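Local coordinates for flagellar hook-associated protein 2 (Bdellovibrio bacteriovorus, PDB 6KTY), which probably caps the tip of the growing flagellar filament, promoting flagellin polymerisation there and keeping subunits from leaking out of the central channel, at residues N152-V157 with E161-D166; P16-G21 with I35-L40. One frame throughout, in Å; residues are numbered along the deposited sequence.

Overall arrangement
The deposited chain is an internal piece of the cap protein, and both contacts lie on the same side of its centre, their centres about 10 Å apart. Contact 1 is a hydrogen-bonded β-hairpin at one edge, within this chain, of a five-stranded antiparallel sheet; contact 2 packs Ile18 and the start of the short strand 19-21 of a second sheet against strand 32-39, the neighbour of 153-157 in the first. The hairpin is partly buried, with apolar residues on one face and lysines and glutamates on the other. Contact 2 is buried, much smaller, and made by methyl groups without hydrogen bonds. Backbone bonding builds the sheet in contact 1, while side chains join two sheets in contact 2.

Contact 1: N152-V157 with E161-D166; sequences NAKVKV and EIELPD
A β-hairpin pairs Ala153-Val157 with Glu161-Leu164 in antiparallel fashion. Val155 and Ile162 form a hydrogen-bonded pair: Val155 N reaches Ile162 O at 3.0 Å, and Ile162 N gives a bond of 2.8 Å to Val155 O. At Ala153 and Leu164 the pairing is less even, since the bond from Leu164 N to Ala153 O is good but the return bond from Ala153 N to Leu164 O is weak, bent to 127°. Just before strand 153-157, Asn152 ND2 donates to Glu163 OE1 at 2.9 Å, a nearly straight bond that meets the anti side of the carboxylate; the amide and carboxylate planes are turned 63° apart. Asn152 OD1 accepts from Asn124 N, which fixes the other end of the amide. On the apolar face, Val155 CG2 lies 3.7 Å from Ile162 CG1 and 4.1 Å from Leu164 CD1. The opposite face is charged: Lys154, fully extended beyond CG, runs its CD to 3.7 Å from Glu161 OE1, yet its NZ stays 4.6 Å from that oxygen, so any attraction is probably loose. Phe180 of strand 178-180, in a separate three-stranded sheet, covers Val155 and Leu164, Glu163 N bonds Asp105 of a second subunit, and strand 32-39 flanks 153-157 on its other edge, where Val38 and Gln39 form a classic β-bulge opposite Lys154.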
ATOM      1  N   ASN A 152       2.905 -21.522   5.240  1.00 27.58           N
ATOM      2  CA  ASN A 152       3.634 -21.229   4.041  1.00 27.79           C
ATOM      3  C   ASN A 152       3.417 -19.758   3.624  1.00 27.09           C
ATOM      4  O   ASN A 152       2.371 -19.151   3.903  1.00 27.01           O
ATOM      5  CB  ASN A 152       3.165 -22.175   2.898  1.00 27.92           C
ATOM      6  CG  ASN A 152       3.476 -23.635   3.161  1.00 29.99           C
ATOM      7  OD1 ASN A 152       4.418 -23.978   3.897  1.00 31.60           O
ATOM      8  ND2 ASN A 152       2.696 -24.512   2.536  1.00 27.33           N
ATOM      9  N   ALA A 153       4.425 -19.199   2.952  1.00 27.40           N
ATOM     10  CA  ALA A 153       4.231 -18.015   2.122  1.00 26.68           C
ATOM     11  C   ALA A 153       3.277 -18.322   0.984  1.00 27.24           C
ATOM     12  O   ALA A 153       3.183 -19.465   0.482  1.00 27.38           O
ATOM     13  CB  ALA A 153       5.526 -17.508   1.572  1.00 25.11           C
ATOM     14  N   LYS A 154       2.529 -17.300   0.593  1.00 27.01           N
ATOM     15  CA  LYS A 154       1.684 -17.387  -0.580  1.00 28.26           C
ATOM     16  C   LYS A 154       2.180 -16.312  -1.510  1.00 27.03           C
ATOM     17  O   LYS A 154       2.257 -15.137  -1.122  1.00 27.11           O
ATOM     18  CB  LYS A 154       0.214 -17.163  -0.242  1.00 28.66           C
ATOM     19  CG  LYS A 154      -0.413 -18.259   0.623  1.00 32.78           C
ATOM     20  CD  LYS A 154      -1.823 -17.900   1.022  1.00 33.77           C
ATOM     21  CE  LYS A 154      -2.509 -19.027   1.785  1.00 37.77           C
ATOM     22  NZ  LYS A 154      -3.863 -18.537   2.265  1.00 42.12           N
ATOM     23  N   VAL A 155       2.571 -16.719  -2.709  1.00 27.74           N
ATOM     24  CA  VAL A 155       3.005 -15.802  -3.720  1.00 28.48           C
ATOM     25  C   VAL A 155       2.370 -16.118  -5.050  1.00 28.58           C
ATOM     26  O   VAL A 155       2.090 -17.270  -5.353  1.00 31.03           O
ATOM     27  CB  VAL A 155       4.523 -15.825  -3.864  1.00 29.20           C
ATOM     28  CG1 VAL A 155       5.147 -15.613  -2.464  1.00 30.32           C
ATOM     29  CG2 VAL A 155       4.984 -17.124  -4.474  1.00 33.67           C
ATOM     30  N   LYS A 156       2.185 -15.107  -5.865  1.00 27.41           N
ATOM     31  CA  LYS A 156       1.710 -15.335  -7.204  1.00 28.41           C
ATOM     32  C   LYS A 156       2.823 -15.108  -8.210  1.00 28.63           C
ATOM     33  O   LYS A 156       3.497 -14.072  -8.189  1.00 28.73           O
ATOM     34  CB  LYS A 156       0.523 -14.443  -7.527  1.00 28.71           C
ATOM     35  CG  LYS A 156      -0.721 -14.703  -6.652  1.00 30.07           C
ATOM     36  CD  LYS A 156      -1.899 -13.825  -7.120  1.00 34.90           C
ATOM     37  CE  LYS A 156      -3.202 -14.231  -6.379  1.00 37.50           C
ATOM     38  NZ  LYS A 156      -4.361 -13.346  -6.650  1.00 37.30           N
ATOM     39  N   VAL A 157       2.978 -16.072  -9.109  1.00 28.96           N
ATOM     40  CA  VAL A 157       3.935 -15.961 -10.187  1.00 29.08           C
ATOM     41  C   VAL A 157       3.120 -15.983 -11.482  1.00 29.74           C
ATOM     42  O   VAL A 157       2.317 -16.893 -11.714  1.00 27.84           O
ATOM     43  CB  VAL A 157       5.021 -17.048 -10.110  1.00 29.94           C
ATOM     44  CG1 VAL A 157       4.417 -18.447 -10.128  1.00 30.25           C
ATOM     45  CG2 VAL A 157       6.057 -16.847 -11.214  1.00 32.58           C
ATOM     46  N   GLU A 161      -1.153 -18.453  -7.776  1.00 30.93           N
ATOM     47  CA  GLU A 161      -0.776 -18.476  -6.367  1.00 31.14           C
ATOM     48  C   GLU A 161      -0.164 -19.840  -6.034  1.00 31.21           C
ATOM     49  O   GLU A 161      -0.772 -20.853  -6.279  1.00 32.25           O
ATOM     50  CB  GLU A 161      -1.984 -18.186  -5.442  1.00 32.04           C
ATOM     51  CG  GLU A 161      -1.600 -18.231  -3.982  1.00 34.18           C
ATOM     52  CD  GLU A 161      -2.712 -17.819  -3.049  1.00 41.44           C
ATOM     53  OE1 GLU A 161      -3.165 -18.688  -2.283  1.00 42.55           O
ATOM     54  OE2 GLU A 161      -3.127 -16.643  -3.101  1.00 44.94           O
ATOM     55  N   ILE A 162       1.073 -19.838  -5.551  1.00 30.22           N
ATOM     56  CA  ILE A 162       1.728 -21.036  -5.079  1.00 30.82           C
ATOM     57  C   ILE A 162       2.207 -20.801  -3.652  1.00 29.69           C
ATOM     58  O   ILE A 162       2.256 -19.649  -3.172  1.00 28.28           O
ATOM     59  CB  ILE A 162       2.894 -21.451  -5.989  1.00 31.76           C
ATOM     60  CG1 ILE A 162       4.007 -20.397  -5.983  1.00 31.26           C
ATOM     61  CG2 ILE A 162       2.385 -21.711  -7.411  1.00 32.36           C
ATOM     62  CD1 ILE A 162       5.206 -20.808  -6.752  1.00 34.66           C
ATOM     63  N   GLU A 163       2.523 -21.892  -2.971  1.00 29.52           N
ATOM     64  CA  GLU A 163       2.977 -21.834  -1.604  1.00 29.11           C
ATOM     65  C   GLU A 163       4.447 -22.201  -1.485  1.00 28.95           C
ATOM     66  O   GLU A 163       4.930 -23.184  -2.101  1.00 30.45           O
ATOM     67  CB  GLU A 163       2.104 -22.753  -0.717  1.00 29.52           C
ATOM     68  CG  GLU A 163       0.739 -22.160  -0.530  1.00 32.48           C
ATOM     69  CD  GLU A 163      -0.181 -22.918   0.418  1.00 36.70           C
ATOM     70  OE1 GLU A 163       0.265 -23.770   1.207  1.00 39.25           O
ATOM     71  OE2 GLU A 163      -1.384 -22.607   0.381  1.00 42.38           O
ATOM     72  N   LEU A 164       5.150 -21.420  -0.677  1.00 28.08           N
ATOM     73  CA  LEU A 164       6.557 -21.646  -0.382  1.00 28.92           C
ATOM     74  C   LEU A 164       6.758 -21.810   1.143  1.00 29.20           C
ATOM     75  O   LEU A 164       6.080 -21.175   1.951  1.00 29.33           O
ATOM     76  CB  LEU A 164       7.415 -20.503  -0.900  1.00 28.77           C
ATOM     77  CG  LEU A 164       7.184 -20.072  -2.361  1.00 31.20           C
ATOM     78  CD1 LEU A 164       8.133 -18.966  -2.702  1.00 32.58           C
ATOM     79  CD2 LEU A 164       7.393 -21.229  -3.296  1.00 32.75           C
ATOM     80  N   PRO A 165       7.702 -22.662   1.533  1.00 30.79           N
ATOM     81  CA  PRO A 165       7.979 -22.886   2.949  1.00 31.25           C
ATOM     82  C   PRO A 165       8.627 -21.700   3.686  1.00 31.17           C
ATOM     83  O   PRO A 165       8.361 -21.500   4.886  1.00 31.56           O
ATOM     84  CB  PRO A 165       8.927 -24.110   2.929  1.00 32.13           C
ATOM     85  CG  PRO A 165       9.557 -24.085   1.593  1.00 33.96           C
ATOM     86  CD  PRO A 165       8.531 -23.523   0.650  1.00 31.70           C
ATOM     87  N   ASP A 166       9.467 -20.939   2.975  1.00 31.80           N
ATOM     88  CA  ASP A 166      10.240 -19.845   3.535  1.00 31.46           C
ATOM     89  C   ASP A 166       9.974 -18.545   2.759  1.00 31.58           C
ATOM     90  O   ASP A 166       9.348 -18.566   1.684  1.00 31.87           O
ATOM     91  CB  ASP A 166      11.739 -20.140   3.451  1.00 33.49           C
ATOM     92  CG  ASP A 166      12.160 -21.363   4.278  1.00 38.06           C
ATOM     93  OD1 ASP A 166      11.756 -21.463   5.463  1.00 41.18           O
ATOM     94  OD2 ASP A 166      12.930 -22.199   3.744  1.00 38.78           O
TER

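Contact 2: P16-G21 with I35-L40; sequences PNIVDG and IEVVQL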
ATOM      1  N   PRO A  16      12.052  -3.026  -4.150  1.00 32.02           N
ATOM      2  CA  PRO A  16      12.943  -3.796  -3.261  1.00 31.79           C
ATOM      3  C   PRO A  16      12.417  -3.950  -1.838  1.00 31.01           C
ATOM      4  O   PRO A  16      12.900  -4.807  -1.106  1.00 31.35           O
ATOM      5  CB  PRO A  16      14.260  -2.984  -3.264  1.00 33.43           C
ATOM      6  CG  PRO A  16      14.171  -2.045  -4.408  1.00 34.83           C
ATOM      7  CD  PRO A  16      12.703  -1.815  -4.690  1.00 33.24           C
ATOM      8  N   ASN A  17      11.433  -3.140  -1.444  1.00 30.50           N
ATOM      9  CA  ASN A  17      10.849  -3.236  -0.099  1.00 29.56           C
ATOM     10  C   ASN A  17       9.670  -4.212  -0.051  1.00 28.57           C
ATOM     11  O   ASN A  17       9.013  -4.358   0.988  1.00 27.72           O
ATOM     12  CB  ASN A  17      10.398  -1.861   0.367  1.00 30.65           C
ATOM     13  CG  ASN A  17      11.568  -0.879   0.486  1.00 31.93           C
ATOM     14  OD1 ASN A  17      11.547   0.173  -0.115  1.00 35.89           O
ATOM     15  ND2 ASN A  17      12.589  -1.252   1.232  1.00 31.42           N
ATOM     16  N   ILE A  18       9.400  -4.867  -1.175  1.00 28.12           N
ATOM     17  CA  ILE A  18       8.473  -6.005  -1.195  1.00 27.53           C
ATOM     18  C   ILE A  18       9.213  -7.279  -1.548  1.00 27.64           C
ATOM     19  O   ILE A  18       9.112  -8.295  -0.831  1.00 26.45           O
ATOM     20  CB  ILE A  18       7.231  -5.784  -2.118  1.00 27.86           C
ATOM     21  CG1 ILE A  18       6.414  -4.596  -1.610  1.00 28.32           C
ATOM     22  CG2 ILE A  18       6.358  -7.073  -2.150  1.00 25.38           C
ATOM     23  CD1 ILE A  18       5.219  -4.184  -2.507  1.00 31.36           C
ATOM     24  N   VAL A  19       9.970  -7.241  -2.643  1.00 28.62           N
ATOM     25  CA  VAL A  19      10.783  -8.377  -3.037  1.00 29.55           C
ATOM     26  C   VAL A  19      12.126  -7.852  -3.519  1.00 30.91           C
ATOM     27  O   VAL A  19      12.163  -6.928  -4.311  1.00 29.63           O
ATOM     28  CB  VAL A  19      10.123  -9.172  -4.179  1.00 30.28           C
ATOM     29  CG1 VAL A  19      10.986 -10.401  -4.488  1.00 30.31           C
ATOM     30  CG2 VAL A  19       8.727  -9.606  -3.805  1.00 31.25           C
ATOM     31  N   ASP A  20      13.230  -8.410  -3.023  1.00 32.27           N
ATOM     32  CA  ASP A  20      14.539  -8.082  -3.575  1.00 35.44           C
ATOM     33  C   ASP A  20      15.256  -9.400  -3.828  1.00 37.35           C
ATOM     34  O   ASP A  20      14.694 -10.484  -3.584  1.00 35.80           O
ATOM     35  CB  ASP A  20      15.360  -7.192  -2.622  1.00 36.55           C
ATOM     36  CG  ASP A  20      16.369  -6.309  -3.353  1.00 39.37           C
ATOM     37  OD1 ASP A  20      16.608  -6.501  -4.560  1.00 43.17           O
ATOM     38  OD2 ASP A  20      16.932  -5.411  -2.723  1.00 43.90           O
ATOM     39  N   GLY A  21      16.478  -9.314  -4.346  1.00 40.16           N
ATOM     40  CA  GLY A  21      17.223 -10.504  -4.683  1.00 42.02           C
ATOM     41  C   GLY A  21      18.597 -10.219  -5.232  1.00 45.12           C
ATOM     42  O   GLY A  21      18.987  -9.062  -5.386  1.00 45.84           O
ATOM     43  N   ILE A  35       5.659 -10.942  -9.865  1.00 33.65           N
ATOM     44  CA  ILE A  35       5.568 -11.576  -8.547  1.00 32.14           C
ATOM     45  C   ILE A  35       4.793 -10.700  -7.605  1.00 30.52           C
ATOM     46  O   ILE A  35       5.069  -9.497  -7.497  1.00 30.04           O
ATOM     47  CB  ILE A  35       6.955 -11.827  -7.904  1.00 32.98           C
ATOM     48  CG1 ILE A  35       7.805 -12.741  -8.766  1.00 35.60           C
ATOM     49  CG2 ILE A  35       6.813 -12.509  -6.543  1.00 33.75           C
ATOM     50  CD1 ILE A  35       7.144 -14.066  -9.125  1.00 38.53           C
ATOM     51  N   GLU A  36       3.837 -11.335  -6.934  1.00 29.22           N
ATOM     52  CA  GLU A  36       3.040 -10.761  -5.884  1.00 28.31           C
ATOM     53  C   GLU A  36       3.250 -11.534  -4.575  1.00 27.27           C
ATOM     54  O   GLU A  36       3.009 -12.751  -4.524  1.00 26.66           O
ATOM     55  CB  GLU A  36       1.572 -10.882  -6.267  1.00 28.42           C
ATOM     56  CG  GLU A  36       0.660 -10.135  -5.338  1.00 27.72           C
ATOM     57  CD  GLU A  36      -0.792 -10.232  -5.730  1.00 29.29           C
ATOM     58  OE1 GLU A  36      -1.069 -10.409  -6.923  1.00 30.71           O
ATOM     59  OE2 GLU A  36      -1.667 -10.082  -4.850  1.00 31.26           O
ATOM     60  N   VAL A  37       3.670 -10.846  -3.520  1.00 25.67           N
ATOM     61  CA  VAL A  37       3.753 -11.495  -2.203  1.00 24.16           C
ATOM     62  C   VAL A  37       2.413 -11.322  -1.482  1.00 24.00           C
ATOM     63  O   VAL A  37       2.089 -10.216  -1.008  1.00 23.21           O
ATOM     64  CB  VAL A  37       4.866 -10.919  -1.358  1.00 24.89           C
ATOM     65  CG1 VAL A  37       4.980 -11.757  -0.037  1.00 23.20           C
ATOM     66  CG2 VAL A  37       6.138 -10.882  -2.138  1.00 24.77           C
ATOM     67  N   VAL A  38       1.614 -12.392  -1.447  1.00 23.61           N
ATOM     68  CA  VAL A  38       0.280 -12.349  -0.846  1.00 25.23           C
ATOM     69  C   VAL A  38       0.398 -12.435   0.687  1.00 26.32           C
ATOM     70  O   VAL A  38      -0.186 -11.641   1.385  1.00 25.97           O
ATOM     71  CB  VAL A  38      -0.667 -13.440  -1.420  1.00 25.45           C
ATOM     72  CG1 VAL A  38      -2.026 -13.370  -0.762  1.00 29.00           C
ATOM     73  CG2 VAL A  38      -0.843 -13.217  -2.958  1.00 25.23           C
ATOM     74  N   GLN A  39       1.200 -13.362   1.187  1.00 27.58           N
ATOM     75  CA  GLN A  39       1.381 -13.517   2.636  1.00 29.19           C
ATOM     76  C   GLN A  39       2.795 -13.993   2.876  1.00 27.90           C
ATOM     77  O   GLN A  39       3.289 -14.847   2.120  1.00 27.40           O
ATOM     78  CB  GLN A  39       0.356 -14.560   3.075  1.00 31.13           C
ATOM     79  CG  GLN A  39       0.462 -15.089   4.457  1.00 34.36           C
ATOM     80  CD  GLN A  39      -0.503 -16.251   4.626  1.00 36.93           C
ATOM     81  OE1 GLN A  39      -1.710 -16.045   4.697  1.00 35.65           O
ATOM     82  NE2 GLN A  39       0.032 -17.480   4.675  1.00 35.41           N
ATOM     83  N   LEU A  40       3.462 -13.463   3.894  1.00 26.68           N
ATOM     84  CA  LEU A  40       4.757 -13.993   4.253  1.00 27.71           C
ATOM     85  C   LEU A  40       4.572 -15.387   4.857  1.00 27.87           C
ATOM     86  O   LEU A  40       3.511 -15.720   5.375  1.00 26.81           O
ATOM     87  CB  LEU A  40       5.471 -13.091   5.251  1.00 27.81           C
ATOM     88  CG  LEU A  40       5.858 -11.702   4.746  1.00 27.35           C
ATOM     89  CD1 LEU A  40       6.397 -10.922   5.938  1.00 27.90           C
ATOM     90  CD2 LEU A  40       6.908 -11.714   3.615  1.00 26.90           C
TER
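Val37 points its side chain at Ile18 and Val19, and one of its methyls carries most of the contact. Val37 CB lies 4.2 Å from Ile18 CG2, farther than its methyl CG2 comes, and there the side chain forks. CG1 stands anti to the backbone N (chi1 -174°) and takes no part in the contact with 16-21, whereas CG2, anti to the carbonyl carbon, reaches two methyls that lie on the same side of it. It is 3.8 Å from Ile18 CG2 and 3.3 Å from Val19 CG2, the latter a spacing shorter than ordinary van der Waals contact, whose exact value is doubtful. The two valine side chains cross at a slant, while those of Ile18 and Val37 slide past each other in opposite directions. Val19 CG2 also approaches Ile35 CG2, more loosely at 4.4 Å, and so spans two residues of strand 32-39 that face the same way. All four side chains are buried. Phe180 touches Val37 and Leu178 touches Val19, both from strand 178-180, and Ile189 closes on Ile18. Packing of β-branched side chains, with no hydrogen bond between the segments, is typical of the hydrophobic layer between two packed antiparallel β-sheets, here the three-stranded sheet holding 19-21 and the five-stranded sheet holding 32-39.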